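Local coordinates for p-nitrophenyl phosphatase (Pho2) (PDB 3QGM), which hydrolyses p-nitrophenyl phosphate as a phosphatase of the haloacid dehalogenase-like family, with a metal ion held by active-site aspartates, at the interface of chains A and B. Sequence-based numbering; all coordinates share one arbitrary frame. Chains: chain A/B, p-nitrophenyl phosphatase (Pho2).

The interface of chains A and B. Residues chain A 170-171, 174-175, 180; chain B 171, 174-175.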
ATOM      1  N   ILE A 170      -1.416  -1.678   5.833  1.00 23.37           N
ATOM      2  CA  ILE A 170      -2.416  -0.658   6.126  1.00 21.67           C
ATOM      3  C   ILE A 170      -2.612   0.335   5.011  1.00 22.31           C
ATOM      4  O   ILE A 170      -3.739   0.705   4.692  1.00 22.13           O
ATOM      5  CB  ILE A 170      -2.112   0.091   7.445  1.00 22.33           C
ATOM      6  CG1 ILE A 170      -2.168  -0.889   8.617  1.00 21.55           C
ATOM      7  CG2 ILE A 170      -3.128   1.230   7.656  1.00 20.88           C
ATOM      8  CD1 ILE A 170      -1.352  -0.464   9.871  1.00 22.94           C
ATOM      9  N   GLY A 171      -1.508   0.810   4.460  1.00 20.72           N
ATOM     10  CA  GLY A 171      -1.543   1.766   3.393  1.00 23.34           C
ATOM     11  C   GLY A 171      -2.142   1.192   2.123  1.00 22.70           C
ATOM     12  O   GLY A 171      -2.949   1.855   1.442  1.00 24.02           O
ATOM     13  N   TYR A 174      -5.957   0.864   2.758  1.00 21.98           N
ATOM     14  CA  TYR A 174      -6.505   2.212   2.765  1.00 21.52           C
ATOM     15  C   TYR A 174      -6.641   2.761   1.339  1.00 21.58           C
ATOM     16  O   TYR A 174      -7.689   3.334   0.960  1.00 20.55           O
ATOM     17  CB  TYR A 174      -5.647   3.195   3.618  1.00 21.33           C
ATOM     18  CG  TYR A 174      -6.101   4.625   3.395  1.00 25.46           C
ATOM     19  CD1 TYR A 174      -7.281   5.098   3.941  1.00 27.17           C
ATOM     20  CD2 TYR A 174      -5.410   5.462   2.535  1.00 31.34           C
ATOM     21  CE1 TYR A 174      -7.718   6.424   3.694  1.00 28.96           C
ATOM     22  CE2 TYR A 174      -5.839   6.745   2.273  1.00 33.33           C
ATOM     23  CZ  TYR A 174      -6.992   7.218   2.846  1.00 31.37           C
ATOM     24  OH  TYR A 174      -7.352   8.507   2.576  1.00 34.34           O
ATOM     25  N   TRP A 175      -5.586   2.633   0.555  1.00 19.91           N
ATOM     26  CA  TRP A 175      -5.660   3.180  -0.776  1.00 21.82           C
ATOM     27  C   TRP A 175      -6.715   2.523  -1.643  1.00 22.26           C
ATOM     28  O   TRP A 175      -7.419   3.210  -2.407  1.00 23.62           O
ATOM     29  CB  TRP A 175      -4.312   3.122  -1.443  1.00 21.08           C
ATOM     30  CG  TRP A 175      -4.187   3.915  -2.646  1.00 22.68           C
ATOM     31  CD1 TRP A 175      -4.363   3.498  -3.924  1.00 22.68           C
ATOM     32  CD2 TRP A 175      -3.724   5.252  -2.716  1.00 24.87           C
ATOM     33  NE1 TRP A 175      -4.076   4.524  -4.793  1.00 25.85           N
ATOM     34  CE2 TRP A 175      -3.655   5.603  -4.074  1.00 24.12           C
ATOM     35  CE3 TRP A 175      -3.320   6.186  -1.749  1.00 27.67           C
ATOM     36  CZ2 TRP A 175      -3.283   6.883  -4.503  1.00 26.45           C
ATOM     37  CZ3 TRP A 175      -2.924   7.418  -2.160  1.00 27.87           C
ATOM     38  CH2 TRP A 175      -2.912   7.769  -3.542  1.00 28.76           C
ATOM     39  N   GLU A 180      -9.223   2.652   7.036  1.00 27.35           N
ATOM     40  CA  GLU A 180      -8.114   2.483   7.953  1.00 27.70           C
ATOM     41  C   GLU A 180      -8.492   1.429   8.961  1.00 27.34           C
ATOM     42  O   GLU A 180      -9.664   1.055   9.051  1.00 28.30           O
ATOM     43  CB  GLU A 180      -7.845   3.788   8.684  1.00 28.55           C
ATOM     44  CG  GLU A 180      -7.492   4.906   7.717  1.00 32.24           C
ATOM     45  CD  GLU A 180      -7.177   6.151   8.435  1.00 35.05           C
ATOM     46  OE1 GLU A 180      -6.049   6.239   8.969  1.00 39.01           O
ATOM     47  OE2 GLU A 180      -8.072   6.992   8.509  1.00 37.23           O
TER
ATOM     48  N   GLY B 171      -0.436   2.730  -3.298  1.00 21.84           N
ATOM     49  CA  GLY B 171      -0.956   3.080  -1.984  1.00 22.78           C
ATOM     50  C   GLY B 171       0.013   2.733  -0.873  1.00 22.33           C
ATOM     51  O   GLY B 171       0.216   3.505   0.072  1.00 20.77           O
ATOM     52  N   TYR B 174       2.854   5.270  -1.070  1.00 22.39           N
ATOM     53  CA  TYR B 174       2.393   6.550  -0.527  1.00 23.02           C
ATOM     54  C   TYR B 174       2.321   6.527   1.018  1.00 24.25           C
ATOM     55  O   TYR B 174       2.775   7.484   1.712  1.00 23.90           O
ATOM     56  CB  TYR B 174       1.000   6.890  -1.076  1.00 24.46           C
ATOM     57  CG  TYR B 174       0.388   8.048  -0.326  1.00 26.39           C
ATOM     58  CD1 TYR B 174       0.859   9.339  -0.524  1.00 30.70           C
ATOM     59  CD2 TYR B 174      -0.576   7.827   0.666  1.00 31.71           C
ATOM     60  CE1 TYR B 174       0.346  10.422   0.198  1.00 33.28           C
ATOM     61  CE2 TYR B 174      -1.094   8.899   1.434  1.00 33.92           C
ATOM     62  CZ  TYR B 174      -0.640  10.191   1.179  1.00 36.25           C
ATOM     63  OH  TYR B 174      -1.150  11.244   1.905  1.00 36.35           O
ATOM     64  N   TRP B 175       1.669   5.497   1.549  1.00 22.81           N
ATOM     65  CA  TRP B 175       1.557   5.404   3.017  1.00 23.76           C
ATOM     66  C   TRP B 175       2.922   5.374   3.701  1.00 24.13           C
ATOM     67  O   TRP B 175       3.143   6.026   4.742  1.00 24.01           O
ATOM     68  CB  TRP B 175       0.760   4.164   3.384  1.00 22.94           C
ATOM     69  CG  TRP B 175       0.172   4.216   4.763  1.00 25.59           C
ATOM     70  CD1 TRP B 175       0.694   3.647   5.890  1.00 26.68           C
ATOM     71  CD2 TRP B 175      -1.050   4.838   5.164  1.00 25.10           C
ATOM     72  NE1 TRP B 175      -0.122   3.877   6.956  1.00 27.68           N
ATOM     73  CE2 TRP B 175      -1.200   4.609   6.539  1.00 24.98           C
ATOM     74  CE3 TRP B 175      -2.045   5.533   4.494  1.00 24.73           C
ATOM     75  CZ2 TRP B 175      -2.268   5.086   7.249  1.00 28.73           C
ATOM     76  CZ3 TRP B 175      -3.114   5.988   5.201  1.00 25.13           C
ATOM     77  CH2 TRP B 175      -3.226   5.759   6.555  1.00 26.80           C
TER
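A:Gly171 and B:Trp175 meet where helix 167-177 of one chain packs against the same helix of the other, across a two-fold axis. The tight part is here: CA of A:Gly171 sits over the face of the five-membered ring of B:Trp175, 3.7 Å from its centroid, a CH-pi contact with no side chain to hold the helices apart. In the twin contact B:Gly171 lies over A:Trp175, whose CZ3 meets B:Tyr174. On the same face of B:Trp175, CG2 of A:Ile170 lies 4.0 Å from CZ2 of B:Trp175. CG of this tryptophan is anti to its backbone N (chi1 -159°), which swings the indole across to the partner helix. The side chains of B:Trp175 and A:Tyr174 cross at about a right angle, their ring planes inclined by roughly 45°. CZ3 of B:Trp175 comes over the rim of the phenol face, 3.6 Å from CD2 of A:Tyr174. An alanine in place of B:Trp175 would probably open a gap over A:Gly171 and leave the A:Ile170 methyl and the A:Tyr174 ring without their partner. Contact is looser at the far rim of the indole, where the carboxylate of A:Glu180 reaches in on an extended chain. No hydrogen bond or salt bridge crosses this patch, which is held by apolar packing; whether the chains pair this way in solution the structure alone does not show. OE1 of A:Glu180 lies in the indole plane, 3.7 Å from CH2 of B:Trp175.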